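PDB 3ALJ: 2-methyl-3-hydroxypyridine-5-carboxylic acid oxygenase from Mesorhizobium loti, which probably uses FAD and molecular oxygen to open the pyridine ring of 2-methyl-3-hydroxypyridine-5-carboxylic acid, a step in vitamin B6 breakdown. Local coordinates for residues L46-H57 and L99-H110. Residues are numbered along the deposited sequence; the frame is centred on the assembly and turned at random.
Sequences LRAFGAGIYLWH and LPWRIMTRSHLH. With FAD (flavin-adenine dinucleotide), chain B.
Strands 52-56 and 101-105 pair antiparallel in a buried two-stranded ribbon beside the flavin, and the helix starting at Arg106 packs against 46-57. Four backbone hydrogen bonds join Ile53 with Met104 and Leu55 with Arg102. On one face, Ile53 CG2 lies alongside Met104 CG at 3.6 Å, and Leu55 meets Leu109 tip to tip. Phe21 and Leu63 of neighbouring helices adjoin this face. On the other, Ile103 CG1 sits over the centre of the Tyr54 ring, 3.8 Å from its centroid, while Tyr54 CE2 meets the edge of Trp101. Tyr54 OH is hydrogen-bonded to Ser215 OG and Thr199 OG1.

Arg106 ties the helix start to Ala51 and Gly52, where strand 52-56 begins. Its backbone N donates to Ala51 O, and NE donates to Gly52 O at 3.0 Å, from above the carbonyl plane. A bend at chi2 (-143°) turns the chain toward FAD, where NH1 and NH2 both grip O2', at 2.9 and 2.8 Å. Ile53 CD1 covers one guanidinium face. A leucine in place of Arg106 would probably leave Gly52 O and FAD O2' without these donors and the ribityl chain less firmly held. Tyr54 N donates to flavin O4 at 2.9 Å, and Tyr54 O accepts from flavin N3. These two backbone bonds to the pyrimidine edge, with an arginine on the ribityl chain, are consistent with the FAD site of flavoprotein aromatic hydroxylases.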
ATOM      1  N   LEU A  46      10.701  -1.813  13.585  1.00 14.74           N
ATOM      2  CA  LEU A  46      10.361  -1.563  12.156  1.00 13.17           C
ATOM      3  C   LEU A  46       9.646  -2.763  11.589  1.00 14.06           C
ATOM      4  O   LEU A  46      10.277  -3.812  11.384  1.00 17.12           O
ATOM      5  CB  LEU A  46      11.598  -1.248  11.373  1.00 12.50           C
ATOM      6  CG  LEU A  46      12.447  -0.112  11.947  1.00 12.23           C
ATOM      7  CD1 LEU A  46      13.813  -0.098  11.202  1.00 15.31           C
ATOM      8  CD2 LEU A  46      11.797   1.252  11.805  1.00 13.61           C
ATOM      9  N   ARG A  47       8.337  -2.596  11.350  1.00 13.38           N
ATOM     10  CA  ARG A  47       7.480  -3.776  10.937  1.00 13.71           C
ATOM     11  C   ARG A  47       6.370  -3.228  10.042  1.00 12.06           C
ATOM     12  O   ARG A  47       6.051  -2.014   9.988  1.00 15.53           O
ATOM     13  CB  ARG A  47       6.982  -4.541  12.214  1.00 18.07           C
ATOM     14  CG  ARG A  47       5.894  -3.825  12.942  1.00 26.44           C
ATOM     15  CD  ARG A  47       5.991  -4.200  14.486  1.00 41.86           C
ATOM     16  NE  ARG A  47       5.098  -5.266  14.999  1.00 53.27           N
ATOM     17  CZ  ARG A  47       5.428  -6.484  15.500  1.00 54.71           C
ATOM     18  NH1 ARG A  47       6.688  -6.945  15.564  1.00 56.00           N
ATOM     19  NH2 ARG A  47       4.448  -7.275  15.933  1.00 54.30           N
ATOM     20  N   ALA A  48       5.790  -4.133   9.245  1.00 14.08           N
ATOM     21  CA  ALA A  48       4.639  -3.764   8.404  1.00 12.36           C
ATOM     22  C   ALA A  48       3.548  -4.788   8.629  1.00 14.43           C
ATOM     23  O   ALA A  48       3.783  -5.946   8.360  1.00 18.22           O
ATOM     24  CB  ALA A  48       5.049  -3.793   6.858  1.00 15.18           C
ATOM     25  N   PHE A  49       2.353  -4.299   8.835  1.00 14.43           N
ATOM     26  CA  PHE A  49       1.147  -5.128   9.026  1.00 15.71           C
ATOM     27  C   PHE A  49       0.361  -5.226   7.740  1.00 13.33           C
ATOM     28  O   PHE A  49       0.522  -4.366   6.822  1.00 14.96           O
ATOM     29  CB  PHE A  49       0.314  -4.365  10.040  1.00 14.63           C
ATOM     30  CG  PHE A  49       0.899  -4.443  11.406  1.00 18.05           C
ATOM     31  CD1 PHE A  49       1.626  -3.351  11.914  1.00 26.00           C
ATOM     32  CD2 PHE A  49       0.680  -5.565  12.177  1.00 18.58           C
ATOM     33  CE1 PHE A  49       2.218  -3.390  13.172  1.00 27.76           C
ATOM     34  CE2 PHE A  49       1.234  -5.637  13.490  1.00 25.90           C
ATOM     35  CZ  PHE A  49       2.002  -4.525  13.992  1.00 26.07           C
ATOM     36  N   GLY A  50      -0.439  -6.270   7.645  1.00 11.03           N
ATOM     37  CA  GLY A  50      -1.339  -6.401   6.492  1.00 11.25           C
ATOM     38  C   GLY A  50      -1.072  -7.684   5.686  1.00  8.85           C
ATOM     39  O   GLY A  50      -1.802  -7.903   4.668  1.00 10.32           O
ATOM     40  N   ALA A  51      -0.065  -8.490   6.131  1.00  9.03           N
ATOM     41  CA  ALA A  51       0.242  -9.784   5.410  1.00  7.97           C
ATOM     42  C   ALA A  51       0.885  -9.668   4.019  1.00  9.22           C
ATOM     43  O   ALA A  51       2.061  -9.887   3.862  1.00  9.98           O
ATOM     44  CB  ALA A  51      -0.985 -10.692   5.361  1.00  9.21           C
ATOM     45  N   GLY A  52       0.072  -9.319   3.034  1.00  9.71           N
ATOM     46  CA  GLY A  52       0.530  -9.289   1.607  1.00 11.44           C
ATOM     47  C   GLY A  52       0.261  -7.982   0.930  1.00 10.00           C
ATOM     48  O   GLY A  52      -0.557  -7.171   1.471  1.00 10.09           O
ATOM     49  N   ILE A  53       0.870  -7.777  -0.286  1.00  8.49           N
ATOM     50  CA  ILE A  53       0.620  -6.550  -0.974  1.00  8.30           C
ATOM     51  C   ILE A  53       0.912  -6.775  -2.436  1.00  8.00           C
ATOM     52  O   ILE A  53       1.792  -7.533  -2.791  1.00  8.59           O
ATOM     53  CB  ILE A  53       1.462  -5.379  -0.377  1.00  7.02           C
ATOM     54  CG1 ILE A  53       0.967  -4.004  -0.926  1.00  7.06           C
ATOM     55  CG2 ILE A  53       2.991  -5.542  -0.589  1.00  8.08           C
ATOM     56  CD1 ILE A  53       1.678  -2.872  -0.128  1.00  9.60           C
ATOM     57  N   TYR A  54       0.091  -6.129  -3.270  1.00  7.25           N
ATOM     58  CA  TYR A  54       0.369  -6.018  -4.724  1.00  7.40           C
ATOM     59  C   TYR A  54       1.074  -4.722  -5.083  1.00  8.34           C
ATOM     60  O   TYR A  54       0.646  -3.629  -4.596  1.00  8.46           O
ATOM     61  CB  TYR A  54      -0.942  -6.025  -5.523  1.00  8.42           C
ATOM     62  CG  TYR A  54      -1.660  -7.351  -5.608  1.00  6.77           C
ATOM     63  CD1 TYR A  54      -2.007  -8.131  -4.492  1.00  6.05           C
ATOM     64  CD2 TYR A  54      -2.053  -7.814  -6.853  1.00  9.01           C
ATOM     65  CE1 TYR A  54      -2.643  -9.330  -4.621  1.00  7.09           C
ATOM     66  CE2 TYR A  54      -2.784  -8.997  -7.025  1.00  8.06           C
ATOM     67  CZ  TYR A  54      -3.048  -9.779  -5.892  1.00  7.77           C
ATOM     68  OH  TYR A  54      -3.708 -10.965  -6.010  1.00  8.66           O
ATOM     69  N   LEU A  55       2.085  -4.741  -5.944  1.00  7.70           N
ATOM     70  CA  LEU A  55       2.630  -3.551  -6.573  1.00  7.68           C
ATOM     71  C   LEU A  55       2.476  -3.700  -8.057  1.00  7.83           C
ATOM     72  O   LEU A  55       2.346  -4.818  -8.553  1.00  7.78           O
ATOM     73  CB  LEU A  55       4.129  -3.313  -6.237  1.00  7.61           C
ATOM     74  CG  LEU A  55       4.418  -3.032  -4.704  1.00  8.04           C
ATOM     75  CD1 LEU A  55       5.897  -2.717  -4.653  1.00  9.84           C
ATOM     76  CD2 LEU A  55       3.548  -1.824  -4.233  1.00 10.20           C
ATOM     77  N   TRP A  56       2.490  -2.574  -8.738  1.00  7.77           N
ATOM     78  CA  TRP A  56       2.387  -2.544 -10.204  1.00  7.29           C
ATOM     79  C   TRP A  56       3.571  -1.791 -10.746  1.00  7.40           C
ATOM     80  O   TRP A  56       4.408  -1.264 -10.012  1.00  8.55           O
ATOM     81  CB  TRP A  56       1.108  -1.863 -10.638  1.00  7.43           C
ATOM     82  CG  TRP A  56      -0.149  -2.445  -9.976  1.00  7.53           C
ATOM     83  CD1 TRP A  56      -0.547  -2.250  -8.664  1.00  7.12           C
ATOM     84  CD2 TRP A  56      -1.130  -3.319 -10.552  1.00  8.27           C
ATOM     85  NE1 TRP A  56      -1.711  -2.965  -8.381  1.00  9.09           N
ATOM     86  CE2 TRP A  56      -2.085  -3.629  -9.541  1.00  9.11           C
ATOM     87  CE3 TRP A  56      -1.313  -3.825 -11.858  1.00  8.43           C
ATOM     88  CZ2 TRP A  56      -3.202  -4.436  -9.794  1.00  9.90           C
ATOM     89  CZ3 TRP A  56      -2.403  -4.643 -12.103  1.00 11.39           C
ATOM     90  CH2 TRP A  56      -3.352  -4.931 -11.127  1.00 12.73           C
ATOM     91  N   HIS A  57       3.652  -1.661 -12.071  1.00  8.58           N
ATOM     92  CA  HIS A  57       4.677  -0.940 -12.708  1.00  7.05           C
ATOM     93  C   HIS A  57       5.038   0.386 -12.055  1.00  7.92           C
ATOM     94  O   HIS A  57       6.220   0.650 -11.882  1.00  8.17           O
ATOM     95  CB  HIS A  57       4.165  -0.659 -14.190  1.00  8.06           C
ATOM     96  CG  HIS A  57       4.884   0.430 -14.942  1.00  7.36           C
ATOM     97  ND1 HIS A  57       4.316   1.682 -15.068  1.00  8.62           N
ATOM     98  CD2 HIS A  57       6.090   0.477 -15.556  1.00  8.67           C
ATOM     99  CE1 HIS A  57       5.148   2.461 -15.772  1.00  9.23           C
ATOM    100  NE2 HIS A  57       6.243   1.755 -16.082  1.00  9.96           N
ATOM    101  N   LEU A  99       1.951  -5.066 -18.737  1.00  6.96           N
ATOM    102  CA  LEU A  99       2.256  -4.128 -17.661  1.00  8.24           C
ATOM    103  C   LEU A  99       2.831  -4.913 -16.458  1.00  8.21           C
ATOM    104  O   LEU A  99       2.176  -5.845 -15.973  1.00  8.06           O
ATOM    105  CB  LEU A  99       0.940  -3.526 -17.227  1.00 10.12           C
ATOM    106  CG  LEU A  99       0.940  -2.573 -16.061  1.00 10.40           C
ATOM    107  CD1 LEU A  99       1.472  -1.280 -16.399  1.00 12.83           C
ATOM    108  CD2 LEU A  99      -0.573  -2.446 -15.572  1.00 13.23           C
ATOM    109  N   PRO A 100       4.015  -4.491 -16.006  1.00  7.70           N
ATOM    110  CA  PRO A 100       4.565  -5.213 -14.839  1.00  7.86           C
ATOM    111  C   PRO A 100       3.731  -5.119 -13.544  1.00  8.45           C
ATOM    112  O   PRO A 100       3.064  -4.123 -13.305  1.00 10.69           O
ATOM    113  CB  PRO A 100       5.890  -4.510 -14.660  1.00 10.15           C
ATOM    114  CG  PRO A 100       6.316  -4.064 -16.110  1.00  8.92           C
ATOM    115  CD  PRO A 100       5.028  -3.643 -16.669  1.00  9.17           C
ATOM    116  N   TRP A 101       3.705  -6.240 -12.794  1.00  8.05           N
ATOM    117  CA  TRP A 101       3.032  -6.270 -11.476  1.00  7.83           C
ATOM    118  C   TRP A 101       3.668  -7.350 -10.699  1.00  7.30           C
ATOM    119  O   TRP A 101       4.426  -8.178 -11.212  1.00  8.59           O
ATOM    120  CB  TRP A 101       1.492  -6.416 -11.639  1.00  9.57           C
ATOM    121  CG  TRP A 101       1.020  -7.660 -12.334  1.00  6.77           C
ATOM    122  CD1 TRP A 101       1.224  -8.029 -13.674  1.00  9.56           C
ATOM    123  CD2 TRP A 101       0.194  -8.696 -11.764  1.00  6.92           C
ATOM    124  NE1 TRP A 101       0.619  -9.267 -13.927  1.00  8.61           N
ATOM    125  CE2 TRP A 101      -0.028  -9.680 -12.767  1.00  9.64           C
ATOM    126  CE3 TRP A 101      -0.362  -8.936 -10.447  1.00  7.46           C
ATOM    127  CZ2 TRP A 101      -0.803 -10.820 -12.556  1.00  9.12           C
ATOM    128  CZ3 TRP A 101      -1.137 -10.005 -10.265  1.00 10.07           C
ATOM    129  CH2 TRP A 101      -1.372 -10.962 -11.257  1.00  9.11           C
ATOM    130  N   ARG A 102       3.379  -7.364  -9.391  1.00  7.90           N
ATOM    131  CA  ARG A 102       4.127  -8.243  -8.490  1.00  8.12           C
ATOM    132  C   ARG A 102       3.365  -8.399  -7.226  1.00  8.16           C
ATOM    133  O   ARG A 102       2.737  -7.419  -6.713  1.00  8.79           O
ATOM    134  CB  ARG A 102       5.496  -7.579  -8.123  1.00  7.60           C
ATOM    135  CG  ARG A 102       6.584  -8.616  -7.731  1.00  7.60           C
ATOM    136  CD  ARG A 102       7.028  -9.460  -9.010  1.00  7.77           C
ATOM    137  NE  ARG A 102       8.195 -10.244  -8.655  1.00  9.17           N
ATOM    138  CZ  ARG A 102       8.844 -10.929  -9.595  1.00  9.13           C
ATOM    139  NH1 ARG A 102       8.351 -11.049 -10.827  1.00  8.93           N
ATOM    140  NH2 ARG A 102       9.966 -11.529  -9.332  1.00 10.01           N
ATOM    141  N   ILE A 103       3.375  -9.584  -6.630  1.00  6.51           N
ATOM    142  CA  ILE A 103       2.752  -9.879  -5.319  1.00  7.07           C
ATOM    143  C   ILE A 103       3.897 -10.271  -4.397  1.00  7.30           C
ATOM    144  O   ILE A 103       4.861 -10.954  -4.779  1.00  8.00           O
ATOM    145  CB  ILE A 103       1.775 -11.020  -5.392  1.00  7.00           C
ATOM    146  CG1 ILE A 103       0.694 -10.682  -6.458  1.00  7.14           C
ATOM    147  CG2 ILE A 103       1.112 -11.253  -4.067  1.00  8.02           C
ATOM    148  CD1 ILE A 103      -0.272 -11.840  -6.679  1.00 10.43           C
ATOM    149  N   MET A 104       3.779  -9.804  -3.137  1.00  7.67           N
ATOM    150  CA  MET A 104       4.857 -10.090  -2.129  1.00  6.98           C
ATOM    151  C   MET A 104       4.233  -9.975  -0.763  1.00  8.30           C
ATOM    152  O   MET A 104       3.195  -9.368  -0.566  1.00  7.82           O
ATOM    153  CB  MET A 104       6.041  -9.120  -2.243  1.00  8.80           C
ATOM    154  CG  MET A 104       5.547  -7.652  -2.023  1.00  8.38           C
ATOM    155  SD  MET A 104       6.661  -6.462  -2.853  1.00  9.37           S
ATOM    156  CE  MET A 104       6.035  -6.689  -4.584  1.00  9.43           C
ATOM    157  N   THR A 105       4.984 -10.475   0.202  1.00  7.47           N
ATOM    158  CA  THR A 105       4.533 -10.156   1.603  1.00  8.16           C
ATOM    159  C   THR A 105       4.907  -8.683   1.910  1.00  7.14           C
ATOM    160  O   THR A 105       5.859  -8.148   1.390  1.00  7.98           O
ATOM    161  CB  THR A 105       5.143 -11.161   2.640  1.00  7.00           C
ATOM    162  OG1 THR A 105       6.557 -10.917   2.768  1.00 10.24           O
ATOM    163  CG2 THR A 105       4.894 -12.629   2.272  1.00  9.17           C
ATOM    164  N   ARG A 106       4.115  -8.165   2.852  1.00  6.98           N
ATOM    165  CA  ARG A 106       4.411  -6.853   3.359  1.00  7.69           C
ATOM    166  C   ARG A 106       5.795  -6.774   3.979  1.00  9.41           C
ATOM    167  O   ARG A 106       6.513  -5.786   3.780  1.00  9.05           O
ATOM    168  CB  ARG A 106       3.344  -6.473   4.427  1.00  9.22           C
ATOM    169  CG  ARG A 106       2.118  -6.140   3.610  1.00 14.37           C
ATOM    170  CD  ARG A 106       1.328  -5.112   4.062  1.00 20.62           C
ATOM    171  NE  ARG A 106       0.163  -4.775   3.213  1.00 12.19           N
ATOM    172  CZ  ARG A 106      -0.314  -3.540   3.087  1.00  7.99           C
ATOM    173  NH1 ARG A 106       0.287  -2.544   3.638  1.00 11.31           N
ATOM    174  NH2 ARG A 106      -1.401  -3.380   2.376  1.00  9.89           N
ATOM    175  N   SER A 107       6.158  -7.802   4.747  1.00  8.94           N
ATOM    176  CA  SER A 107       7.484  -7.819   5.334  0.50  8.68           C
ATOM    177  C   SER A 107       8.571  -7.814   4.289  1.00  9.47           C
ATOM    178  O   SER A 107       9.590  -7.125   4.434  1.00 10.33           O
ATOM    179  CB  SER A 107       7.569  -9.038   6.214  0.50  7.86           C
ATOM    180  OG  SER A 107       6.795  -8.780   7.377  0.50 10.00           O
ATOM    181  N   HIS A 108       8.317  -8.506   3.158  1.00  8.59           N
ATOM    182  CA  HIS A 108       9.356  -8.505   2.112  1.00  9.09           C
ATOM    183  C   HIS A 108       9.597  -7.139   1.551  1.00  8.54           C
ATOM    184  O   HIS A 108      10.741  -6.721   1.395  1.00 10.40           O
ATOM    185  CB  HIS A 108       8.894  -9.522   1.024  1.00  8.25           C
ATOM    186  CG  HIS A 108       9.894  -9.692  -0.073  1.00  8.28           C
ATOM    187  ND1 HIS A 108      11.011 -10.487   0.100  1.00 11.47           N
ATOM    188  CD2 HIS A 108       9.912  -9.232  -1.326  1.00  9.94           C
ATOM    189  CE1 HIS A 108      11.679 -10.500  -1.052  1.00 12.30           C
ATOM    190  NE2 HIS A 108      11.014  -9.777  -1.943  1.00 10.94           N
ATOM    191  N   LEU A 109       8.515  -6.405   1.287  1.00  7.81           N
ATOM    192  CA  LEU A 109       8.676  -5.089   0.735  1.00  8.57           C
ATOM    193  C   LEU A 109       9.322  -4.127   1.765  1.00  8.22           C
ATOM    194  O   LEU A 109      10.239  -3.385   1.481  1.00  8.78           O
ATOM    195  CB  LEU A 109       7.324  -4.556   0.254  1.00  8.85           C
ATOM    196  CG  LEU A 109       7.270  -3.107  -0.213  1.00  6.95           C
ATOM    197  CD1 LEU A 109       8.303  -2.904  -1.338  1.00  8.89           C
ATOM    198  CD2 LEU A 109       5.896  -2.765  -0.611  1.00 10.77           C
ATOM    199  N   HIS A 110       8.739  -4.204   2.989  1.00  9.16           N
ATOM    200  CA  HIS A 110       9.169  -3.274   4.014  0.50  8.81           C
ATOM    201  C   HIS A 110      10.662  -3.569   4.373  1.00 10.07           C
ATOM    202  O   HIS A 110      11.434  -2.586   4.458  1.00  9.70           O
ATOM    203  CB  HIS A 110       8.184  -3.407   5.207  0.50  6.62           C
ATOM    204  CG  HIS A 110       8.294  -2.281   6.143  0.50  8.94           C
ATOM    205  ND1 HIS A 110       9.059  -2.341   7.272  0.50 13.00           N
ATOM    206  CD2 HIS A 110       7.737  -1.041   6.109  0.50  9.30           C
ATOM    207  CE1 HIS A 110       8.945  -1.198   7.918  0.50  8.05           C
ATOM    208  NE2 HIS A 110       8.183  -0.377   7.205  0.50 11.54           N
TER
HETATM  209  PA  FAD B 380       1.551   3.248   6.852  1.00 10.38           P
HETATM  210  O1A FAD B 380       1.930   2.048   6.043  1.00 15.26           O
HETATM  211  O2A FAD B 380       0.400   3.206   7.677  1.00 12.17           O
HETATM  212  O5B FAD B 380       2.831   3.600   7.725  1.00  9.44           O
HETATM  213  C5B FAD B 380       2.811   4.713   8.679  1.00  8.28           C
HETATM  214  C4B FAD B 380       3.940   4.341   9.618  1.00  8.40           C
HETATM  215  O4B FAD B 380       3.969   5.508  10.509  1.00 10.53           O
HETATM  216  C3B FAD B 380       3.678   3.182  10.507  1.00  9.09           C
HETATM  217  O3B FAD B 380       4.834   2.324  10.599  1.00 10.15           O
HETATM  218  C2B FAD B 380       3.246   3.844  11.865  1.00  8.38           C
HETATM  219  O2B FAD B 380       3.566   3.045  13.017  1.00 10.44           O
HETATM  220  C1B FAD B 380       4.093   5.073  11.925  1.00 10.97           C
HETATM  221  N9A FAD B 380       3.492   6.174  12.607  1.00  7.95           N
HETATM  222  C8A FAD B 380       2.162   6.492  12.768  1.00  9.44           C
HETATM  223  N7A FAD B 380       2.010   7.660  13.410  1.00  8.88           N
HETATM  224  C5A FAD B 380       3.292   8.110  13.684  1.00  7.74           C
HETATM  225  C6A FAD B 380       3.772   9.293  14.242  1.00  8.54           C
HETATM  226  N6A FAD B 380       2.903  10.243  14.726  1.00 11.67           N
HETATM  227  N1A FAD B 380       5.098   9.422  14.318  1.00  8.90           N
HETATM  228  C2A FAD B 380       5.953   8.485  13.894  1.00 10.88           C
HETATM  229  N3A FAD B 380       5.556   7.322  13.301  1.00  8.54           N
HETATM  230  C4A FAD B 380       4.206   7.184  13.186  1.00  7.54           C
HETATM  231  N1  FAD B 380      -1.690  -0.774  -1.332  1.00  8.22           N
HETATM  232  C2  FAD B 380      -1.076  -1.247  -2.401  1.00  7.88           C
HETATM  233  O2  FAD B 380      -0.278  -0.579  -3.077  1.00  8.74           O
HETATM  234  N3  FAD B 380      -1.329  -2.551  -2.826  1.00  7.26           N
HETATM  235  C4  FAD B 380      -2.190  -3.396  -2.123  1.00  7.47           C
HETATM  236  O4  FAD B 380      -2.265  -4.634  -2.468  1.00  7.57           O
HETATM  237  C4X FAD B 380      -2.832  -2.863  -1.019  1.00  8.26           C
HETATM  238  N5  FAD B 380      -3.816  -3.649  -0.328  1.00  8.98           N
HETATM  239  C5X FAD B 380      -4.502  -3.084   0.732  1.00  7.90           C
HETATM  240  C6  FAD B 380      -5.545  -3.784   1.363  1.00  8.79           C
HETATM  241  C7  FAD B 380      -6.182  -3.253   2.455  1.00  9.72           C
HETATM  242  C7M FAD B 380      -7.319  -4.065   3.140  1.00 12.08           C
HETATM  243  C8  FAD B 380      -5.862  -1.990   2.907  1.00  9.53           C
HETATM  244  C8M FAD B 380      -6.584  -1.340   4.110  1.00 10.79           C
HETATM  245  C9  FAD B 380      -4.830  -1.276   2.284  1.00  9.82           C
HETATM  246  C9A FAD B 380      -4.164  -1.803   1.150  1.00  8.56           C
HETATM  247  N10 FAD B 380      -3.112  -1.061   0.451  1.00  7.47           N
HETATM  248  C10 FAD B 380      -2.514  -1.585  -0.632  1.00  6.57           C
HETATM  249  C1' FAD B 380      -2.779   0.366   0.925  1.00  7.84           C
HETATM  250  C2' FAD B 380      -1.513   0.325   1.770  1.00  6.49           C
HETATM  251  O2' FAD B 380      -1.706  -0.590   2.870  1.00  8.06           O
HETATM  252  C3' FAD B 380      -1.280   1.711   2.401  1.00  7.89           C
HETATM  253  O3' FAD B 380      -1.737   2.715   1.419  1.00  7.45           O
HETATM  254  C4' FAD B 380       0.132   2.026   2.673  1.00  7.60           C
HETATM  255  O4' FAD B 380       0.591   1.073   3.673  1.00 11.17           O
HETATM  256  C5' FAD B 380       0.299   3.386   3.268  1.00  8.62           C
HETATM  257  O5' FAD B 380       1.682   3.604   3.529  1.00  7.55           O
HETATM  258  P   FAD B 380       2.049   4.830   4.456  1.00  8.20           P
HETATM  259  O1P FAD B 380       3.510   4.773   4.602  1.00  8.91           O
HETATM  260  O2P FAD B 380       1.407   6.101   3.993  1.00  9.09           O
HETATM  261  O3P FAD B 380       1.324   4.505   5.864  1.00  8.10           O
HETATM  262  O   HOH W   1       7.299  -6.645   8.859  1.00 22.04           O
HETATM  263  O   HOH W   2       2.220  -2.389   5.875  1.00 15.28           O
HETATM  264  O   HOH W   3       4.161  -9.680   5.804  1.00 13.75           O
HETATM  265  O   HOH W   4      -2.773  -5.623   1.619  1.00 12.43           O